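Local atomic coordinates of YohF (Salmonella typhimurium, PDB entry 6WON), a protein that probably acts as an NAD(P)-dependent oxidoreductase of the short-chain dehydrogenase/reductase family, likely working on acetoin. Residues Q71-L76 / A121-R126. Residues are numbered along the deposited sequence; the frame is centred on the assembly and turned at random.
Sequences QAIEHL and AQIAAR
Ile123 of helix 103-131 packs against Gln71, Ile73 and Glu74 of helix 71-80. The two helices are neighbours on one face of the parallel sheet of a Rossmann fold, the core of short-chain dehydrogenases/reductases. Their short segments run in broadly the same direction, 28° apart, their axes approaching to 9.3 Å, and no hydrogen bond links them.

The apolar part is a methyl-to-methyl contact: CG2 of Ile73 lies 4.0 Å from CG2 of Ile123, the two side chains meeting at a slant. Ile73 also touches Thr34 of strand 30-35, and Ala124 touches Leu86 of strand 85-88, which joins the contact to the sheet. Elsewhere on helix 103-131, Ala121 and Ala125 pack on both helix 153-173 and a second subunit; Gln122 and Arg126 donate hydrogen bonds to backbone carbonyls of that subunit.

The polar chains contribute by van der Waals contact. Gln71 starts away from helix 103-131, and the bend at chi2 (-51°) brings its amide NE2 to 4.0 Å from CD1 of Ile123, roughly at right angles to that chain. With CG anti to the backbone N (chi1 173°) and a bend at the next bond, Glu74 brings its carboxylate beside Ile123; its OE1 is hydrogen-bonded to His127 NE2 and its OE2 to Gln78 NE2, so both oxygens are held. The same OE1 lies 3.5 Å from Ile123 CG2.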
loop_
_atom_site.group_PDB
_atom_site.type_symbol
_atom_site.label_atom_id
_atom_site.label_comp_id
_atom_site.label_asym_id
_atom_site.label_seq_id
_atom_site.Cartn_x
_atom_site.Cartn_y
_atom_site.Cartn_z
ATOM N N GLN B 71 -30.657 -11.165 -11.083
ATOM C CA GLN B 71 -31.280 -11.129 -12.404
ATOM C C GLN B 71 -31.989 -9.802 -12.666
ATOM O O GLN B 71 -32.135 -9.391 -13.827
ATOM C CB GLN B 71 -32.250 -12.298 -12.560
ATOM C CG GLN B 71 -31.571 -13.617 -12.918
ATOM C CD GLN B 71 -30.644 -13.476 -14.117
ATOM O OE1 GLN B 71 -31.092 -13.213 -15.243
ATOM N NE2 GLN B 71 -29.344 -13.636 -13.879
ATOM N N ALA B 72 -32.412 -9.102 -11.608
ATOM C CA ALA B 72 -33.039 -7.796 -11.796
ATOM C C ALA B 72 -32.124 -6.826 -12.549
ATOM O O ALA B 72 -32.605 -5.909 -13.229
ATOM C CB ALA B 72 -33.446 -7.221 -10.438
ATOM N N ILE B 73 -30.808 -7.008 -12.451
ATOM C CA ILE B 73 -29.900 -6.192 -13.256
ATOM C C ILE B 73 -30.098 -6.474 -14.741
ATOM O O ILE B 73 -30.126 -5.550 -15.566
ATOM C CB ILE B 73 -28.447 -6.439 -12.827
ATOM C CG1 ILE B 73 -28.258 -6.043 -11.358
ATOM C CG2 ILE B 73 -27.491 -5.660 -13.730
ATOM C CD1 ILE B 73 -28.343 -4.555 -11.099
ATOM N N GLU B 74 -30.230 -7.751 -15.108
ATOM C CA GLU B 74 -30.457 -8.100 -16.507
ATOM C C GLU B 74 -31.784 -7.537 -17.005
ATOM O O GLU B 74 -31.884 -7.093 -18.158
ATOM C CB GLU B 74 -30.407 -9.619 -16.682
ATOM C CG GLU B 74 -30.806 -10.114 -18.068
ATOM C CD GLU B 74 -29.816 -9.708 -19.152
ATOM O OE1 GLU B 74 -28.667 -9.339 -18.825
ATOM O OE2 GLU B 74 -30.194 -9.760 -20.343
ATOM N N HIS B 75 -32.806 -7.515 -16.143
ATOM C CA HIS B 75 -34.094 -6.963 -16.564
ATOM C C HIS B 75 -34.009 -5.455 -16.771
ATOM O O HIS B 75 -34.590 -4.919 -17.725
ATOM C CB HIS B 75 -35.174 -7.294 -15.540
ATOM C CG HIS B 75 -35.358 -8.760 -15.312
ATOM N ND1 HIS B 75 -35.630 -9.644 -16.335
ATOM C CD2 HIS B 75 -35.308 -9.501 -14.179
ATOM C CE1 HIS B 75 -35.738 -10.865 -15.842
ATOM N NE2 HIS B 75 -35.547 -10.806 -14.535
ATOM N N LEU B 76 -33.305 -4.756 -15.880
ATOM C CA LEU B 76 -33.130 -3.314 -16.031
ATOM C C LEU B 76 -32.376 -2.990 -17.318
ATOM O O LEU B 76 -32.797 -2.128 -18.099
ATOM C CB LEU B 76 -32.396 -2.756 -14.810
ATOM C CG LEU B 76 -32.291 -1.236 -14.648
ATOM C CD1 LEU B 76 -33.656 -0.577 -14.765
ATOM C CD2 LEU B 76 -31.634 -0.889 -13.299
ATOM N N ALA B 121 -21.597 -7.218 -11.713
ATOM C CA ALA B 121 -20.499 -6.880 -12.611
ATOM C C ALA B 121 -20.433 -7.826 -13.810
ATOM O O ALA B 121 -20.221 -7.381 -14.947
ATOM C CB ALA B 121 -19.179 -6.893 -11.841
ATOM N N GLN B 122 -20.612 -9.131 -13.578
ATOM C CA GLN B 122 -20.596 -10.098 -14.675
ATOM C C GLN B 122 -21.657 -9.756 -15.707
ATOM O O GLN B 122 -21.391 -9.710 -16.916
ATOM C CB GLN B 122 -20.853 -11.509 -14.142
ATOM C CG GLN B 122 -19.667 -12.248 -13.588
ATOM C CD GLN B 122 -20.029 -13.687 -13.235
ATOM O OE1 GLN B 122 -21.031 -13.935 -12.559
ATOM N NE2 GLN B 122 -19.228 -14.640 -13.707
ATOM N N ILE B 123 -22.878 -9.525 -15.235
ATOM C CA ILE B 123 -23.994 -9.271 -16.137
ATOM C C ILE B 123 -23.739 -8.017 -16.955
ATOM O O ILE B 123 -23.930 -8.007 -18.175
ATOM C CB ILE B 123 -25.304 -9.179 -15.337
ATOM C CG1 ILE B 123 -25.674 -10.570 -14.811
ATOM C CG2 ILE B 123 -26.412 -8.570 -16.197
ATOM C CD1 ILE B 123 -26.730 -10.549 -13.731
ATOM N N ALA B 124 -23.288 -6.941 -16.300
ATOM C CA ALA B 124 -23.042 -5.705 -17.033
ATOM C C ALA B 124 -21.893 -5.879 -18.020
ATOM O O ALA B 124 -21.965 -5.397 -19.159
ATOM C CB ALA B 124 -22.756 -4.550 -16.064
ATOM N N ALA B 125 -20.837 -6.585 -17.607
ATOM C CA ALA B 125 -19.672 -6.759 -18.470
ATOM C C ALA B 125 -20.016 -7.587 -19.708
ATOM O O ALA B 125 -19.533 -7.295 -20.812
ATOM C CB ALA B 125 -18.536 -7.404 -17.677
ATOM N N ARG B 126 -20.871 -8.602 -19.552
ATOM C CA ARG B 126 -21.322 -9.371 -20.713
ATOM C C ARG B 126 -21.997 -8.475 -21.745
ATOM O O ARG B 126 -21.788 -8.640 -22.954
ATOM C CB ARG B 126 -22.279 -10.489 -20.282
ATOM C CG ARG B 126 -21.592 -11.740 -19.755
ATOM C CD ARG B 126 -22.552 -12.590 -18.913
ATOM N NE ARG B 126 -21.846 -13.552 -18.062
ATOM C CZ ARG B 126 -22.346 -14.097 -16.951
ATOM N NH1 ARG B 126 -23.568 -13.779 -16.524
ATOM N NH2 ARG B 126 -21.615 -14.961 -16.255
#